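PDB 2DY3: alanine racemase from Corynebacterium glutamicum, which binds pyridoxal-5'-phosphate and belongs to the alanine racemase family, which joins an N-terminal TIM-type barrel to a C-terminal beta domain. Local coordinates for residues L10-H15 with K233-W238; S74-C79 with N95-V100; E115-S120 with A147-V152. One frame throughout, in Å; residues are numbered along the deposited sequence.

How the interactions relate
Interactions 2 and 3 are the pairings of two beta-alpha-beta units in the parallel sheet of the N-terminal barrel, with helix 103-110 linking one to the next. Interaction 1 is one of the places where that domain, through helix 10-24, meets the lead-in to strand 236-247 of the C-terminal sheet. The centres of interactions 2 and 3 lie 12 Å apart, and strands 97-100 and 117-122 are neighbours. They touch through the salt bridge of Asp-97 OD1 with Arg-118 NH2 (2.8 Å), so charge as well as backbone pairing joins them. Interaction 1 is centred 26 Å from interaction 2 and 37 Å from interaction 3. Both sheet contacts fall in the chain between its two segments.

Interaction 1. Residues L10-H15 with K233-W238; sequences LDAIAH and KPAMTW
The methylenes of Lys-233 pass obliquely beside the His-15 imidazole, with CD of Lys-233 3.6 Å from NE2 of His-15 and CB of Lys-233 3.9 Å from CD2 of the same ring. A bend at chi2 (49°) places CD of the lysine by the ring. NE2 is also hydrogen-bonded to the carbonyl O of Gly-231, which would help fix the ring's rotation. Lys-233 NZ stands 4.2 Å from His-15 NE2 without contact, a proximity that would, if anything, disfavour a charged imidazole.

No hydrogen bond joins the two segments, and the buried part of the contact rests on Ala-12, Ile-13 and Ala-235. Ala-12 CB, pointing at 233-238, lies 3.5 Å from Lys-233 O and 4.1 Å from Ala-235 CB. Helix 10-24 of the N-terminal barrel domain here meets the lead-in to strand 236-247 of the C-terminal mixed sheet. Ile-13 starts away from 233-238, but CG1, beside the backbone N, comes 3.8 Å from Ala-235 CB; the side chain also packs on Val-45, Val-48 and Ile-49 of helix 42-50. The backbone of Ala-235 is also hydrogen-bonded to Asp-9, whose OD1 accepts a bond from Ala-12 N.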
loop_
_atom_site.group_PDB
_atom_site.type_symbol
_atom_site.label_atom_id
_atom_site.label_comp_id
_atom_site.label_asym_id
_atom_site.label_seq_id
_atom_site.Cartn_x
_atom_site.Cartn_y
_atom_site.Cartn_z
ATOM N N LEU B 10 -1.375 18.440 -10.814
ATOM C CA LEU B 10 -1.584 18.081 -12.212
ATOM C C LEU B 10 -0.851 19.000 -13.186
ATOM O O LEU B 10 -0.396 18.549 -14.242
ATOM C CB LEU B 10 -3.086 18.053 -12.527
ATOM C CG LEU B 10 -3.841 16.945 -11.784
ATOM C CD1 LEU B 10 -5.338 16.989 -12.098
ATOM C CD2 LEU B 10 -3.246 15.605 -12.175
ATOM N N ASP B 11 -0.733 20.284 -12.846
ATOM C CA ASP B 11 -0.028 21.219 -13.722
ATOM C C ASP B 11 1.422 20.780 -13.854
ATOM O O ASP B 11 2.029 20.912 -14.917
ATOM C CB ASP B 11 -0.064 22.647 -13.169
ATOM C CG ASP B 11 -1.432 23.284 -13.284
ATOM O OD1 ASP B 11 -2.082 23.128 -14.341
ATOM O OD2 ASP B 11 -1.852 23.955 -12.318
ATOM N N ALA B 12 1.976 20.267 -12.761
ATOM C CA ALA B 12 3.355 19.793 -12.764
ATOM C C ALA B 12 3.461 18.640 -13.753
ATOM O O ALA B 12 4.452 18.516 -14.476
ATOM C CB ALA B 12 3.757 19.332 -11.367
ATOM N N ILE B 13 2.428 17.800 -13.787
ATOM C CA ILE B 13 2.399 16.657 -14.698
ATOM C C ILE B 13 2.332 17.126 -16.155
ATOM O O ILE B 13 3.029 16.596 -17.026
ATOM C CB ILE B 13 1.196 15.728 -14.384
ATOM C CG1 ILE B 13 1.438 15.024 -13.043
ATOM C CG2 ILE B 13 1.008 14.698 -15.497
ATOM C CD1 ILE B 13 0.343 14.077 -12.624
ATOM N N ALA B 14 1.491 18.120 -16.421
ATOM C CA ALA B 14 1.373 18.644 -17.774
ATOM C C ALA B 14 2.736 19.201 -18.185
ATOM O O ALA B 14 3.221 18.944 -19.287
ATOM C CB ALA B 14 0.320 19.735 -17.820
ATOM N N HIS B 15 3.352 19.957 -17.281
ATOM C CA HIS B 15 4.666 20.542 -17.531
ATOM C C HIS B 15 5.657 19.445 -17.897
ATOM O O HIS B 15 6.342 19.522 -18.920
ATOM C CB HIS B 15 5.161 21.270 -16.281
ATOM C CG HIS B 15 6.606 21.649 -16.339
ATOM N ND1 HIS B 15 7.066 22.723 -17.070
ATOM C CD2 HIS B 15 7.700 21.072 -15.787
ATOM C CE1 HIS B 15 8.382 22.792 -16.965
ATOM N NE2 HIS B 15 8.791 21.802 -16.193
ATOM N N LYS B 233 9.216 18.890 -12.667
ATOM C CA LYS B 233 8.495 19.377 -11.497
ATOM C C LYS B 233 7.809 18.248 -10.723
ATOM O O LYS B 233 6.829 17.668 -11.192
ATOM C CB LYS B 233 7.445 20.404 -11.923
ATOM C CG LYS B 233 7.936 21.838 -11.931
ATOM C CD LYS B 233 9.247 21.974 -12.674
ATOM C CE LYS B 233 9.797 23.385 -12.559
ATOM N NZ LYS B 233 11.179 23.473 -13.114
ATOM N N PRO B 234 8.322 17.918 -9.527
ATOM C CA PRO B 234 7.730 16.853 -8.710
ATOM C C PRO B 234 6.238 17.111 -8.572
ATOM O O PRO B 234 5.821 18.248 -8.400
ATOM C CB PRO B 234 8.480 16.984 -7.389
ATOM C CG PRO B 234 9.844 17.401 -7.845
ATOM C CD PRO B 234 9.524 18.468 -8.877
ATOM N N ALA B 235 5.434 16.058 -8.643
ATOM C CA ALA B 235 3.990 16.231 -8.566
ATOM C C ALA B 235 3.325 15.734 -7.282
ATOM O O ALA B 235 2.178 16.084 -7.003
ATOM C CB ALA B 235 3.345 15.564 -9.769
ATOM N N MET B 236 4.029 14.926 -6.499
ATOM C CA MET B 236 3.427 14.396 -5.283
ATOM C C MET B 236 4.004 14.944 -3.990
ATOM O O MET B 236 5.217 15.128 -3.852
ATOM C CB MET B 236 3.545 12.862 -5.250
ATOM C CG MET B 236 2.953 12.223 -3.988
ATOM S SD MET B 236 3.172 10.415 -3.902
ATOM C CE MET B 236 1.930 9.863 -5.094
ATOM N N THR B 237 3.108 15.213 -3.052
ATOM C CA THR B 237 3.481 15.680 -1.726
ATOM C C THR B 237 2.644 14.841 -0.760
ATOM O O THR B 237 1.425 14.747 -0.920
ATOM C CB THR B 237 3.143 17.166 -1.515
ATOM O OG1 THR B 237 3.929 17.974 -2.404
ATOM C CG2 THR B 237 3.435 17.574 -0.072
ATOM N N TRP B 238 3.299 14.203 0.204
ATOM C CA TRP B 238 2.610 13.386 1.208
ATOM C C TRP B 238 2.670 14.196 2.498
ATOM O O TRP B 238 3.754 14.528 2.976
ATOM C CB TRP B 238 3.328 12.034 1.378
ATOM C CG TRP B 238 2.550 10.981 2.146
ATOM C CD1 TRP B 238 1.191 10.893 2.271
ATOM C CD2 TRP B 238 3.087 9.828 2.813
ATOM N NE1 TRP B 238 0.852 9.761 2.967
ATOM C CE2 TRP B 238 1.994 9.087 3.309
ATOM C CE3 TRP B 238 4.384 9.348 3.032
ATOM C CZ2 TRP B 238 2.157 7.888 4.011
ATOM C CZ3 TRP B 238 4.544 8.159 3.730
ATOM C CH2 TRP B 238 3.437 7.442 4.211
#

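Interaction 2. Residues S74-C79 with N95-V100; sequences SQEVLC and NIDLAV
Asp-97 N donates to Val-77 O at 2.8 Å, and Ala-99 N to Cys-79 O at 3.0 Å, each donor meeting its carbonyl nearly head-on. Between them Cys-79 N binds Asp-97 O at 3.1 Å, its nitrogen tilted from the carbonyl plane, which completes the alternating pattern of two parallel strands. At the start of the pair a water lies between the two segments: it accepts from Val-77 N at 3.0 Å and has Asn-95 O and Asp-97 OD2 in reach; counting atoms elsewhere, it has more acceptors than protons to give.

The acidic side chains of Glu-76 and Asp-97 cross at about a right angle, with OE2 of Glu-76 4.1 Å from OD1 of Asp-97 and the carboxylate planes only 17° apart. Such like charges would repel, but the guanidinium of Arg-118 in the next strand, its NH2 forming salt bridges to Asp-97 OD1 and Glu-76 OE1, would probably offset much of the repulsion.

The two strands belong to one beta-alpha-beta unit of the TIM-type barrel, strand 76-81, helix 88-92, strand 97-100. The axes of 76-79 and 97-100 are inclined by 35°, consistent with the twist of a barrel sheet. A Schellman motif ends the helix, with Asn-95 at C-prime and a bond from Ile-96 N to Ala-91 O, and the chain then turns into the second strand.

Leu-78 and Asp-97 share one face of the sheet. A chi2 of 60° puts CD1 of Leu-78 4.0 Å from CB of Asp-97, and the Leu-78 side chain is about 7 Å from the bound pyridoxal-5'-phosphate. On the other face SG of Cys-79 touches CD2 of Leu-98 at 4.0 Å. There Cys-79 also packs on Leu-62 of helix 62-70, and Leu-98 on Phe-88 and Ile-92 of helix 88-92.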
loop_
_atom_site.group_PDB
_atom_site.type_symbol
_atom_site.label_atom_id
_atom_site.label_comp_id
_atom_site.label_asym_id
_atom_site.label_seq_id
_atom_site.Cartn_x
_atom_site.Cartn_y
_atom_site.Cartn_z
ATOM N N SER B 74 -7.933 7.429 -25.638
ATOM C CA SER B 74 -8.115 6.893 -26.981
ATOM C C SER B 74 -6.777 6.634 -27.669
ATOM O O SER B 74 -6.735 6.130 -28.785
ATOM C CB SER B 74 -8.961 7.857 -27.826
ATOM O OG SER B 74 -8.357 9.138 -27.896
ATOM N N GLN B 75 -5.684 6.979 -27.005
ATOM C CA GLN B 75 -4.365 6.741 -27.580
ATOM C C GLN B 75 -4.013 5.251 -27.556
ATOM O O GLN B 75 -4.664 4.447 -26.884
ATOM C CB GLN B 75 -3.279 7.499 -26.800
ATOM C CG GLN B 75 -3.215 9.010 -27.011
ATOM C CD GLN B 75 -4.450 9.733 -26.511
ATOM O OE1 GLN B 75 -5.059 9.336 -25.517
ATOM N NE2 GLN B 75 -4.816 10.813 -27.191
ATOM N N GLU B 76 -2.968 4.903 -28.296
ATOM C CA GLU B 76 -2.450 3.544 -28.356
ATOM C C GLU B 76 -2.109 3.130 -26.913
ATOM O O GLU B 76 -1.524 3.916 -26.164
ATOM C CB GLU B 76 -1.190 3.549 -29.217
ATOM C CG GLU B 76 -0.493 2.224 -29.393
ATOM C CD GLU B 76 0.774 2.366 -30.219
ATOM O OE1 GLU B 76 0.713 3.025 -31.280
ATOM O OE2 GLU B 76 1.826 1.819 -29.818
ATOM N N VAL B 77 -2.483 1.914 -26.526
ATOM C CA VAL B 77 -2.209 1.411 -25.180
ATOM C C VAL B 77 -1.523 0.043 -25.234
ATOM O O VAL B 77 -1.990 -0.862 -25.919
ATOM C CB VAL B 77 -3.514 1.280 -24.346
ATOM C CG1 VAL B 77 -3.213 0.599 -22.997
ATOM C CG2 VAL B 77 -4.122 2.663 -24.097
ATOM N N LEU B 78 -0.415 -0.097 -24.509
ATOM C CA LEU B 78 0.340 -1.353 -24.467
ATOM C C LEU B 78 0.323 -1.969 -23.067
ATOM O O LEU B 78 0.511 -1.281 -22.067
ATOM C CB LEU B 78 1.787 -1.119 -24.901
ATOM C CG LEU B 78 2.740 -2.324 -24.865
ATOM C CD1 LEU B 78 2.261 -3.445 -25.786
ATOM C CD2 LEU B 78 4.122 -1.859 -25.283
ATOM N N CYS B 79 0.100 -3.277 -23.015
ATOM C CA CYS B 79 0.040 -4.033 -21.766
ATOM C C CYS B 79 1.076 -5.167 -21.856
ATOM O O CYS B 79 1.127 -5.889 -22.849
ATOM C CB CYS B 79 -1.404 -4.553 -21.612
ATOM S SG CYS B 79 -1.670 -6.074 -20.733
ATOM N N ASN B 95 -9.259 -2.671 -28.105
ATOM C CA ASN B 95 -8.138 -2.090 -28.839
ATOM C C ASN B 95 -6.910 -1.885 -27.959
ATOM O O ASN B 95 -6.254 -0.846 -28.010
ATOM C CB ASN B 95 -8.554 -0.762 -29.485
ATOM C CG ASN B 95 -7.452 -0.158 -30.344
ATOM O OD1 ASN B 95 -6.798 -0.860 -31.125
ATOM N ND2 ASN B 95 -7.247 1.148 -30.211
ATOM N N ILE B 96 -6.608 -2.886 -27.146
ATOM C CA ILE B 96 -5.441 -2.834 -26.278
ATOM C C ILE B 96 -4.353 -3.710 -26.895
ATOM O O ILE B 96 -4.591 -4.876 -27.210
ATOM C CB ILE B 96 -5.772 -3.362 -24.857
ATOM C CG1 ILE B 96 -6.738 -2.400 -24.164
ATOM C CG2 ILE B 96 -4.485 -3.522 -24.044
ATOM C CD1 ILE B 96 -7.332 -2.932 -22.874
ATOM N N ASP B 97 -3.170 -3.138 -27.103
ATOM C CA ASP B 97 -2.063 -3.901 -27.661
ATOM C C ASP B 97 -1.532 -4.841 -26.582
ATOM O O ASP B 97 -1.421 -4.460 -25.418
ATOM C CB ASP B 97 -0.930 -2.973 -28.118
ATOM C CG ASP B 97 -1.310 -2.114 -29.310
ATOM O OD1 ASP B 97 -0.392 -1.591 -29.963
ATOM O OD2 ASP B 97 -2.515 -1.956 -29.592
ATOM N N LEU B 98 -1.207 -6.068 -26.973
ATOM C CA LEU B 98 -0.685 -7.049 -26.035
ATOM C C LEU B 98 0.739 -7.414 -26.399
ATOM O O LEU B 98 1.058 -7.617 -27.573
ATOM C CB LEU B 98 -1.536 -8.323 -26.057
ATOM C CG LEU B 98 -2.982 -8.230 -25.579
ATOM C CD1 LEU B 98 -3.670 -9.570 -25.788
ATOM C CD2 LEU B 98 -3.011 -7.819 -24.109
ATOM N N ALA B 99 1.600 -7.495 -25.393
ATOM C CA ALA B 99 2.987 -7.873 -25.627
ATOM C C ALA B 99 3.092 -9.394 -25.717
ATOM O O ALA B 99 2.418 -10.116 -24.979
ATOM C CB ALA B 99 3.869 -7.370 -24.485
ATOM N N VAL B 100 3.924 -9.877 -26.631
ATOM C CA VAL B 100 4.157 -11.307 -26.753
ATOM C C VAL B 100 5.366 -11.527 -25.844
ATOM O O VAL B 100 6.476 -11.123 -26.189
ATOM C CB VAL B 100 4.531 -11.705 -28.202
ATOM C CG1 VAL B 100 4.625 -13.223 -28.317
ATOM C CG2 VAL B 100 3.495 -11.157 -29.176
HETATM O O HOH W 1 -3.792 0.317 -28.656
#

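Interaction 3. Residues E115-S120 with A147-V152; sequences EHIRVS and APHIEV
Glu-151 crosses the edge of the His-116 imidazole obliquely. Its CB sits 3.2 Å from NE2 of His-116. CG, anti to the backbone N (chi1 -180°), passes the same nitrogen at 3.8 Å. The chain stays extended, and CD of Glu-151 arrives in the plane of the His-116 ring at its edge, 3.5 Å from NE2. At the tip, OE2 of Glu-151 accepts a weak hydrogen bond from His-116 NE2, 2.5 Å long and bent to 120°; OE2 is modelled too near the ring, so this bond is doubtful. In the model a water donates to OE2 of Glu-151 at 2.8 Å and accepts from Arg-118 NH1, a link that is less sure with OE2 uncertain. The Arg-118 side chain runs beside that of Glu-151, the two flat groups steeply turned and beyond salt-bridge distance; Asp-97 is its main partner, through NH2.

The backbone bonds are nearly straight at hydrogen: Ile-117 N donates to His-149 O at 2.7 Å, Glu-151 N to Ile-117 O, and Val-119 N to Glu-151 O.

On the face away from Glu-151 and Arg-118 the contact is apolar: CG2 of Val-119 meets CG2 of Ile-150 at 3.7 Å, and Leu-109 of helix 103-110 packs on both side chains. CD1 of Ile-117 lies 3.4 Å from CD2 of His-149, whose ring has CG1 of Ile-150 over the centre of one face.

Strand pieces 117-120 and 150-152, parallel, inclined by 32° and connected through helix 134-146, form a beta-alpha-beta unit, the repeated building block of this family's N-terminal TIM-type barrel.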
loop_
_atom_site.group_PDB
_atom_site.type_symbol
_atom_site.label_atom_id
_atom_site.label_comp_id
_atom_site.label_asym_id
_atom_site.label_seq_id
_atom_site.Cartn_x
_atom_site.Cartn_y
_atom_site.Cartn_z
ATOM N N GLU B 115 -10.669 -10.178 -35.514
ATOM C CA GLU B 115 -10.336 -9.515 -36.773
ATOM C C GLU B 115 -8.894 -9.044 -36.933
ATOM O O GLU B 115 -8.177 -9.522 -37.815
ATOM C CB GLU B 115 -11.292 -8.337 -37.001
ATOM C CG GLU B 115 -11.492 -7.461 -35.769
ATOM C CD GLU B 115 -12.503 -6.348 -35.987
ATOM O OE1 GLU B 115 -12.222 -5.432 -36.790
ATOM O OE2 GLU B 115 -13.581 -6.392 -35.354
ATOM N N HIS B 116 -8.465 -8.109 -36.091
ATOM C CA HIS B 116 -7.105 -7.576 -36.191
ATOM C C HIS B 116 -6.477 -7.343 -34.818
ATOM O O HIS B 116 -6.814 -6.387 -34.125
ATOM C CB HIS B 116 -7.139 -6.276 -36.996
ATOM C CG HIS B 116 -5.840 -5.540 -37.021
ATOM N ND1 HIS B 116 -5.358 -4.846 -35.933
ATOM C CD2 HIS B 116 -4.927 -5.376 -38.007
ATOM C CE1 HIS B 116 -4.206 -4.284 -36.248
ATOM N NE2 HIS B 116 -3.920 -4.590 -37.501
ATOM N N ILE B 117 -5.549 -8.217 -34.445
ATOM C CA ILE B 117 -4.890 -8.148 -33.145
ATOM C C ILE B 117 -3.523 -7.456 -33.164
ATOM O O ILE B 117 -2.586 -7.942 -33.793
ATOM C CB ILE B 117 -4.719 -9.575 -32.565
ATOM C CG1 ILE B 117 -6.081 -10.266 -32.492
ATOM C CG2 ILE B 117 -4.077 -9.513 -31.188
ATOM C CD1 ILE B 117 -5.998 -11.758 -32.256
ATOM N N ARG B 118 -3.421 -6.324 -32.469
ATOM C CA ARG B 118 -2.163 -5.582 -32.391
ATOM C C ARG B 118 -1.298 -6.152 -31.267
ATOM O O ARG B 118 -1.731 -6.239 -30.115
ATOM C CB ARG B 118 -2.426 -4.089 -32.127
ATOM C CG ARG B 118 -2.814 -3.275 -33.375
ATOM C CD ARG B 118 -3.352 -1.890 -33.016
ATOM N NE ARG B 118 -2.375 -1.077 -32.291
ATOM C CZ ARG B 118 -1.359 -0.434 -32.858
ATOM N NH1 ARG B 118 -1.175 -0.495 -34.172
ATOM N NH2 ARG B 118 -0.516 0.261 -32.108
ATOM N N VAL B 119 -0.078 -6.548 -31.610
ATOM C CA VAL B 119 0.841 -7.095 -30.627
ATOM C C VAL B 119 2.220 -6.449 -30.733
ATOM O O VAL B 119 2.597 -5.901 -31.774
ATOM C CB VAL B 119 1.020 -8.633 -30.792
ATOM C CG1 VAL B 119 -0.311 -9.342 -30.668
ATOM C CG2 VAL B 119 1.666 -8.939 -32.130
ATOM N N SER B 120 2.964 -6.508 -29.637
ATOM C CA SER B 120 4.318 -5.980 -29.602
ATOM C C SER B 120 5.144 -7.092 -28.977
ATOM O O SER B 120 4.802 -7.597 -27.909
ATOM C CB SER B 120 4.381 -4.711 -28.752
ATOM O OG SER B 120 5.711 -4.227 -28.687
ATOM N N ALA B 147 0.370 -15.557 -39.212
ATOM C CA ALA B 147 -0.969 -15.202 -38.744
ATOM C C ALA B 147 -1.531 -13.937 -39.386
ATOM O O ALA B 147 -1.094 -12.827 -39.091
ATOM C CB ALA B 147 -0.960 -15.056 -37.230
ATOM N N PRO B 148 -2.531 -14.096 -40.264
ATOM C CA PRO B 148 -3.203 -13.012 -40.989
ATOM C C PRO B 148 -3.775 -11.932 -40.082
ATOM O O PRO B 148 -3.489 -10.748 -40.250
ATOM C CB PRO B 148 -4.307 -13.742 -41.756
ATOM C CG PRO B 148 -3.732 -15.091 -41.981
ATOM C CD PRO B 148 -3.097 -15.402 -40.647
ATOM N N HIS B 149 -4.586 -12.353 -39.119
ATOM C CA HIS B 149 -5.242 -11.439 -38.189
ATOM C C HIS B 149 -4.339 -10.737 -37.182
ATOM O O HIS B 149 -4.796 -9.868 -36.452
ATOM C CB HIS B 149 -6.332 -12.187 -37.428
ATOM C CG HIS B 149 -5.808 -13.272 -36.540
ATOM N ND1 HIS B 149 -5.008 -14.294 -37.004
ATOM C CD2 HIS B 149 -5.986 -13.504 -35.219
ATOM C CE1 HIS B 149 -4.719 -15.111 -36.006
ATOM N NE2 HIS B 149 -5.301 -14.654 -34.911
ATOM N N ILE B 150 -3.065 -11.101 -37.133
ATOM C CA ILE B 150 -2.156 -10.475 -36.179
ATOM C C ILE B 150 -1.233 -9.439 -36.808
ATOM O O ILE B 150 -0.585 -9.709 -37.806
ATOM C CB ILE B 150 -1.271 -11.525 -35.481
ATOM C CG1 ILE B 150 -2.129 -12.437 -34.604
ATOM C CG2 ILE B 150 -0.207 -10.837 -34.655
ATOM C CD1 ILE B 150 -1.337 -13.527 -33.943
ATOM N N GLU B 151 -1.183 -8.247 -36.224
ATOM C CA GLU B 151 -0.293 -7.215 -36.738
ATOM C C GLU B 151 0.793 -6.913 -35.709
ATOM O O GLU B 151 0.515 -6.369 -34.641
ATOM C CB GLU B 151 -1.042 -5.918 -37.049
ATOM C CG GLU B 151 -0.091 -4.847 -37.590
ATOM C CD GLU B 151 -0.643 -3.431 -37.532
ATOM O OE1 GLU B 151 0.117 -2.496 -37.865
ATOM O OE2 GLU B 151 -1.820 -3.244 -37.160
ATOM N N VAL B 152 2.025 -7.284 -36.024
ATOM C CA VAL B 152 3.130 -7.024 -35.127
ATOM C C VAL B 152 3.532 -5.574 -35.358
ATOM O O VAL B 152 4.138 -5.246 -36.373
ATOM C CB VAL B 152 4.322 -7.950 -35.429
ATOM C CG1 VAL B 152 5.508 -7.579 -34.554
ATOM C CG2 VAL B 152 3.919 -9.401 -35.191
HETATM O O HOH W 2 -3.328 -0.910 -36.608
#